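Local coordinates for protein hypothetical bacterial 6-phosphogluconolactonase (Bacteroides fragilis, PDB 3SCY) that is a putative 6-phosphogluconolactonase with a seven-bladed beta-propeller fold, and so probably hydrolyses the lactone 6-phosphogluconolactone to 6-phosphogluconate, at residues Tyr272-Asn277 / Phe311-Asn316; Gly317-Val322 / Ile332-Gln337. All blocks are in the same frame, centred on the assembly; numbering follows the deposited sequence.

Contact 1 (Tyr272-Asn277 / Phe311-Asn316)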
loop_
_atom_site.group_PDB
_atom_site.type_symbol
_atom_site.label_atom_id
_atom_site.label_comp_id
_atom_site.label_asym_id
_atom_site.label_seq_id
_atom_site.Cartn_x
_atom_site.Cartn_y
_atom_site.Cartn_z
ATOM N N TYR A 272 -1.489 -0.188 -18.239
ATOM C CA TYR A 272 -1.612 1.166 -17.729
ATOM C C TYR A 272 -1.181 1.244 -16.318
ATOM O O TYR A 272 -1.292 0.266 -15.578
ATOM C CB TYR A 272 -3.068 1.695 -17.838
ATOM C CG TYR A 272 -3.506 1.877 -19.271
ATOM C CD1 TYR A 272 -3.191 3.036 -19.977
ATOM C CD2 TYR A 272 -4.151 0.851 -19.952
ATOM C CE1 TYR A 272 -3.500 3.162 -21.328
ATOM C CE2 TYR A 272 -4.463 0.964 -21.299
ATOM C CZ TYR A 272 -4.152 2.127 -21.978
ATOM O OH TYR A 272 -4.443 2.226 -23.322
ATOM N N LEU A 273 -0.623 2.400 -15.959
ATOM C CA LEU A 273 -0.183 2.730 -14.614
ATOM C C LEU A 273 -1.006 3.925 -14.134
ATOM O O LEU A 273 -1.204 4.893 -14.877
ATOM C CB LEU A 273 1.315 3.035 -14.582
ATOM C CG LEU A 273 1.875 3.293 -13.162
ATOM C CD1 LEU A 273 3.165 2.602 -12.953
ATOM C CD2 LEU A 273 1.995 4.790 -12.844
ATOM N N TYR A 274 -1.406 3.890 -12.860
ATOM C CA TYR A 274 -2.187 4.955 -12.255
ATOM C C TYR A 274 -1.484 5.461 -11.011
ATOM O O TYR A 274 -0.940 4.659 -10.240
ATOM C CB TYR A 274 -3.593 4.420 -11.873
ATOM C CG TYR A 274 -4.363 3.945 -13.082
ATOM C CD1 TYR A 274 -4.198 2.651 -13.578
ATOM C CD2 TYR A 274 -5.267 4.784 -13.726
ATOM C CE1 TYR A 274 -4.860 2.228 -14.737
ATOM C CE2 TYR A 274 -5.986 4.353 -14.841
ATOM C CZ TYR A 274 -5.759 3.086 -15.358
ATOM O OH TYR A 274 -6.448 2.695 -16.482
ATOM N N ALA A 275 -1.524 6.781 -10.792
ATOM C CA ALA A 275 -0.903 7.369 -9.618
ATOM C C ALA A 275 -1.784 8.473 -9.094
ATOM O O ALA A 275 -2.274 9.278 -9.891
ATOM C CB ALA A 275 0.491 7.889 -9.952
ATOM N N SER A 276 -2.046 8.501 -7.781
ATOM C CA SER A 276 -2.948 9.510 -7.247
ATOM C C SER A 276 -2.230 10.718 -6.669
ATOM O O SER A 276 -1.069 10.620 -6.263
ATOM C CB SER A 276 -3.892 8.910 -6.208
ATOM O OG SER A 276 -3.224 8.543 -5.001
ATOM N N ASN A 277 -2.951 11.849 -6.639
ATOM C CA ASN A 277 -2.478 13.127 -6.140
ATOM C C ASN A 277 -3.459 13.704 -5.189
ATOM O O ASN A 277 -4.657 13.654 -5.444
ATOM C CB ASN A 277 -2.322 14.114 -7.306
ATOM C CG ASN A 277 -1.250 13.757 -8.297
ATOM O OD1 ASN A 277 -0.121 13.414 -7.938
ATOM N ND2 ASN A 277 -1.559 13.948 -9.588
ATOM N N PHE A 311 -6.000 3.749 -3.498
ATOM C CA PHE A 311 -6.993 3.263 -4.424
ATOM C C PHE A 311 -6.625 1.816 -4.753
ATOM O O PHE A 311 -5.612 1.304 -4.273
ATOM C CB PHE A 311 -7.125 4.169 -5.681
ATOM C CG PHE A 311 -5.934 4.243 -6.591
ATOM C CD1 PHE A 311 -4.903 5.150 -6.345
ATOM C CD2 PHE A 311 -5.860 3.443 -7.728
ATOM C CE1 PHE A 311 -3.795 5.212 -7.199
ATOM C CE2 PHE A 311 -4.742 3.498 -8.568
ATOM C CZ PHE A 311 -3.722 4.386 -8.296
ATOM N N ILE A 312 -7.471 1.142 -5.546
ATOM C CA ILE A 312 -7.228 -0.247 -5.919
ATOM C C ILE A 312 -7.911 -0.511 -7.252
ATOM O O ILE A 312 -8.911 0.147 -7.579
ATOM C CB ILE A 312 -7.738 -1.201 -4.804
ATOM C CG1 ILE A 312 -7.216 -2.643 -4.999
ATOM C CG2 ILE A 312 -9.285 -1.144 -4.657
ATOM C CD1 ILE A 312 -7.375 -3.508 -3.730
ATOM N N ILE A 313 -7.382 -1.483 -8.022
ATOM C CA ILE A 313 -7.988 -1.939 -9.279
ATOM C C ILE A 313 -8.497 -3.370 -9.030
ATOM O O ILE A 313 -7.793 -4.191 -8.433
ATOM C CB ILE A 313 -6.986 -1.853 -10.452
ATOM C CG1 ILE A 313 -6.491 -0.404 -10.619
ATOM C CG2 ILE A 313 -7.619 -2.379 -11.756
ATOM C CD1 ILE A 313 -5.393 -0.219 -11.637
ATOM N N THR A 314 -9.698 -3.680 -9.524
ATOM C CA THR A 314 -10.220 -5.042 -9.375
ATOM C C THR A 314 -9.351 -6.031 -10.169
ATOM O O THR A 314 -8.784 -5.658 -11.207
ATOM C CB THR A 314 -11.678 -5.096 -9.808
ATOM O OG1 THR A 314 -11.802 -4.674 -11.186
ATOM C CG2 THR A 314 -12.600 -4.283 -8.876
ATOM N N PRO A 315 -9.298 -7.323 -9.738
ATOM C CA PRO A 315 -8.459 -8.307 -10.455
ATOM C C PRO A 315 -8.798 -8.457 -11.945
ATOM O O PRO A 315 -7.893 -8.731 -12.734
ATOM C CB PRO A 315 -8.727 -9.617 -9.703
ATOM C CG PRO A 315 -9.047 -9.166 -8.306
ATOM C CD PRO A 315 -9.864 -7.900 -8.501
ATOM N N ASN A 316 -10.062 -8.239 -12.348
ATOM C CA ASN A 316 -10.461 -8.352 -13.755
ATOM C C ASN A 316 -10.120 -7.066 -14.542
ATOM O O ASN A 316 -10.377 -6.999 -15.741
ATOM C CB ASN A 316 -11.943 -8.705 -13.892
ATOM C CG ASN A 316 -12.923 -7.627 -13.518
ATOM O OD1 ASN A 316 -12.556 -6.553 -13.023
ATOM N ND2 ASN A 316 -14.204 -7.927 -13.644
#
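The ring of Phe-311 meets strand 272-277 through CD1, CE1, CZ and CE2: Tyr-274 O lies at the ring edge, in its plane, 3.4 Å from Phe-311 CZ. Other atoms on the same rim meet Tyr-274 CB and Ser-276. Phe-311 CE2 and CZ both rest on Tyr-274 CB, with CB to CZ at 3.6 Å, while Phe-311 CE1 sits 3.8 Å from Ser-276 CB and about as far from the Ser-276 backbone N. The CB of Phe-311 points toward strand 272-277, and chi1 65° sets CG between the backbone N and the carbonyl carbon. In a second, separate touch, the Tyr-274 ring is approached obliquely by the tip of Ile-313, whose CD1 lies 3.7 Å from Tyr-274 CD1; the two side chains cross at about a right angle.

No hydrogen bond joins the segments. The strands run nearly antiparallel, at 164°, but their axes are 9.1 Å apart, the spacing of neighbouring sheets that touch through side chains. Strand 272-277 belongs to one propeller blade and 311-313 begins the next.

The polar ends are satisfied elsewhere. Tyr-274 OH reaches the next blade, bonding to Gly-340 O and Arg-335 NE; Ser-276 OG bridges its own blade, at Asp-263 N, and the loop entering the next, at Pro-308 O. Mostly apolar burial, with a backbone carbonyl at the ring edge, thus carries the direct contact, while these hydroxyls add directional bonds around it.

Contact 2 (Gly317-Val322 / Ile332-Gln337)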
loop_
_atom_site.group_PDB
_atom_site.type_symbol
_atom_site.label_atom_id
_atom_site.label_comp_id
_atom_site.label_asym_id
_atom_site.label_seq_id
_atom_site.Cartn_x
_atom_site.Cartn_y
_atom_site.Cartn_z
ATOM N N GLY A 317 -9.596 -6.048 -13.840
ATOM C CA GLY A 317 -9.213 -4.770 -14.445
ATOM C C GLY A 317 -10.355 -3.849 -14.804
ATOM O O GLY A 317 -10.133 -2.776 -15.387
ATOM N N LYS A 318 -11.601 -4.232 -14.489
ATOM C CA LYS A 318 -12.750 -3.447 -14.929
ATOM C C LYS A 318 -13.006 -2.180 -14.109
ATOM O O LYS A 318 -13.519 -1.212 -14.661
ATOM C CB LYS A 318 -14.031 -4.313 -14.970
ATOM C CG LYS A 318 -15.277 -3.564 -15.416
ATOM C CD LYS A 318 -16.462 -4.468 -15.623
ATOM C CE LYS A 318 -17.613 -3.665 -16.180
ATOM N NZ LYS A 318 -18.777 -4.531 -16.474
ATOM N N TYR A 319 -12.726 -2.202 -12.791
ATOM C CA TYR A 319 -12.991 -1.021 -11.971
ATOM C C TYR A 319 -11.771 -0.572 -11.178
ATOM O O TYR A 319 -10.892 -1.374 -10.821
ATOM C CB TYR A 319 -14.145 -1.282 -10.967
ATOM C CG TYR A 319 -15.476 -1.563 -11.612
ATOM C CD1 TYR A 319 -16.235 -0.535 -12.169
ATOM C CD2 TYR A 319 -15.994 -2.851 -11.650
ATOM C CE1 TYR A 319 -17.466 -0.790 -12.770
ATOM C CE2 TYR A 319 -17.222 -3.118 -12.260
ATOM C CZ TYR A 319 -17.958 -2.079 -12.810
ATOM O OH TYR A 319 -19.180 -2.296 -13.433
ATOM N N LEU A 320 -11.734 0.749 -10.940
ATOM C CA LEU A 320 -10.733 1.417 -10.127
ATOM C C LEU A 320 -11.487 2.161 -9.020
ATOM O O LEU A 320 -12.363 3.004 -9.295
ATOM C CB LEU A 320 -9.899 2.363 -11.015
ATOM C CG LEU A 320 -8.641 2.954 -10.357
ATOM C CD1 LEU A 320 -7.587 3.330 -11.396
ATOM C CD2 LEU A 320 -8.982 4.159 -9.481
ATOM N N LEU A 321 -11.204 1.763 -7.769
ATOM C CA LEU A 321 -11.887 2.302 -6.601
ATOM C C LEU A 321 -10.983 3.227 -5.846
ATOM O O LEU A 321 -9.847 2.844 -5.541
ATOM C CB LEU A 321 -12.341 1.170 -5.666
ATOM C CG LEU A 321 -13.411 0.202 -6.187
ATOM C CD1 LEU A 321 -12.850 -0.808 -7.171
ATOM C CD2 LEU A 321 -13.998 -0.614 -5.037
ATOM N N VAL A 322 -11.462 4.454 -5.574
ATOM C CA VAL A 322 -10.669 5.491 -4.916
ATOM C C VAL A 322 -11.196 5.838 -3.526
ATOM O O VAL A 322 -12.323 6.308 -3.400
ATOM C CB VAL A 322 -10.596 6.785 -5.759
ATOM C CG1 VAL A 322 -9.685 7.816 -5.095
ATOM C CG2 VAL A 322 -10.122 6.483 -7.177
ATOM N N ILE A 332 -16.262 4.898 -7.318
ATOM C CA ILE A 332 -16.082 3.757 -8.200
ATOM C C ILE A 332 -15.969 4.226 -9.650
ATOM O O ILE A 332 -16.902 4.859 -10.160
ATOM C CB ILE A 332 -17.247 2.723 -8.047
ATOM C CG1 ILE A 332 -17.738 2.528 -6.581
ATOM C CG2 ILE A 332 -16.939 1.402 -8.765
ATOM C CD1 ILE A 332 -16.664 2.030 -5.560
ATOM N N PHE A 333 -14.849 3.899 -10.315
ATOM C CA PHE A 333 -14.625 4.248 -11.716
ATOM C C PHE A 333 -14.542 3.023 -12.591
ATOM O O PHE A 333 -13.896 2.041 -12.241
ATOM C CB PHE A 333 -13.337 5.078 -11.914
ATOM C CG PHE A 333 -13.348 6.405 -11.206
ATOM C CD1 PHE A 333 -12.891 6.513 -9.890
ATOM C CD2 PHE A 333 -13.786 7.555 -11.855
ATOM C CE1 PHE A 333 -12.945 7.737 -9.220
ATOM C CE2 PHE A 333 -13.853 8.770 -11.178
ATOM C CZ PHE A 333 -13.392 8.867 -9.882
ATOM N N GLU A 334 -15.221 3.058 -13.725
ATOM C CA GLU A 334 -15.099 1.991 -14.697
ATOM C C GLU A 334 -13.898 2.306 -15.584
ATOM O O GLU A 334 -13.726 3.462 -15.974
ATOM C CB GLU A 334 -16.397 1.841 -15.513
ATOM C CG GLU A 334 -16.342 0.654 -16.458
ATOM C CD GLU A 334 -17.621 0.262 -17.168
ATOM O OE1 GLU A 334 -18.690 0.831 -16.846
ATOM O OE2 GLU A 334 -17.553 -0.649 -18.025
ATOM N N ARG A 335 -13.068 1.304 -15.874
ATOM C CA ARG A 335 -11.893 1.401 -16.731
ATOM C C ARG A 335 -12.191 1.003 -18.141
ATOM O O ARG A 335 -12.779 -0.054 -18.380
ATOM C CB ARG A 335 -10.780 0.467 -16.252
ATOM C CG ARG A 335 -10.084 0.877 -14.986
ATOM C CD ARG A 335 -8.806 0.066 -14.758
ATOM N NE ARG A 335 -7.763 0.310 -15.754
ATOM C CZ ARG A 335 -7.411 -0.530 -16.722
ATOM N NH1 ARG A 335 -7.963 -1.736 -16.801
ATOM N NH2 ARG A 335 -6.490 -0.178 -17.610
ATOM N N ASP A 336 -11.712 1.795 -19.087
ATOM C CA ASP A 336 -11.773 1.390 -20.477
ATOM C C ASP A 336 -10.461 0.684 -20.694
ATOM O O ASP A 336 -9.404 1.310 -20.573
ATOM C CB ASP A 336 -11.979 2.603 -21.401
ATOM C CG ASP A 336 -12.090 2.229 -22.871
ATOM O OD1 ASP A 336 -11.395 1.281 -23.300
ATOM O OD2 ASP A 336 -12.796 2.935 -23.606
ATOM N N GLN A 337 -10.505 -0.636 -20.934
ATOM C CA GLN A 337 -9.277 -1.437 -21.016
ATOM C C GLN A 337 -8.441 -1.130 -22.266
ATOM O O GLN A 337 -7.229 -1.342 -22.238
ATOM C CB GLN A 337 -9.584 -2.948 -20.873
ATOM C CG GLN A 337 -10.475 -3.217 -19.630
ATOM C CD GLN A 337 -10.063 -4.339 -18.708
ATOM O OE1 GLN A 337 -8.927 -4.413 -18.217
ATOM N NE2 GLN A 337 -11.034 -5.155 -18.333
HETATM O O HOH W 1 -20.454 -0.031 -14.593
#
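Arg-335 grips the turn before strand 319-322 by two bonds. Its NH1 donates to Gly-317 O at 2.8 Å, in the carbonyl plane on a lone pair and close to the guanidinium plane. Its backbone N meets Lys-318 O in a nearly straight bond (176° at the hydrogen). The bend at chi3 (66°) turns NE back from an extended course, and NH1 also makes a weak bond to Gln-337 OE1.

Further in, Leu-320 and Phe-333 form an antiparallel hydrogen-bonded pair, each N to the other's O at 2.8 Å. Non-hydrogen-bonded pairs flank it: Tyr-319 with Glu-334, and Leu-321 with Ile-332. A water links Tyr-319 OH, 2.8 Å away, to Glu-334 OE1. Lys-318 NZ stays 4.4 Å from Glu-334 OE2, beyond a salt bridge, and bonds to Glu-37 O instead.

On the face of Tyr-319 and Leu-321, Ile-332 CG2 approaches the Tyr-319 ring obliquely. The side chains of Ile-332 and Leu-321 lie side by side, pointing the same way, with Ile-332 CD1 3.8 Å from Leu-321 CG. On the face of Leu-320 and Phe-333, Val-322 CG2 lies 3.7 Å from Phe-333 CE1. The edge of that ring also meets the backbone, at Leu-320 O. This is an antiparallel beta hairpin, the pair of middle strands in a four-stranded propeller blade.

Overall arrangement
Contact 1 closes before contact 2 opens along the chain, and their centres lie about 8 Å apart on the same side of the molecule. Contact 1 runs between blades, from the sheet holding strand 272-277 to the first strand, 310-313, of the next sheet. Contact 2 lies within that next sheet, between its second and third strands, 319-324 and 329-335. Strands 310-313 and 319-324 are neighbours, joined by a backbone bond from Leu-321 to Ile-312, so the contacts share one blade. The Tyr-274 OH to Arg-335 NE bond links them directly through side chains. Together they show one blade held by backbone hydrogen bonds internally and packed against its neighbour through side chains.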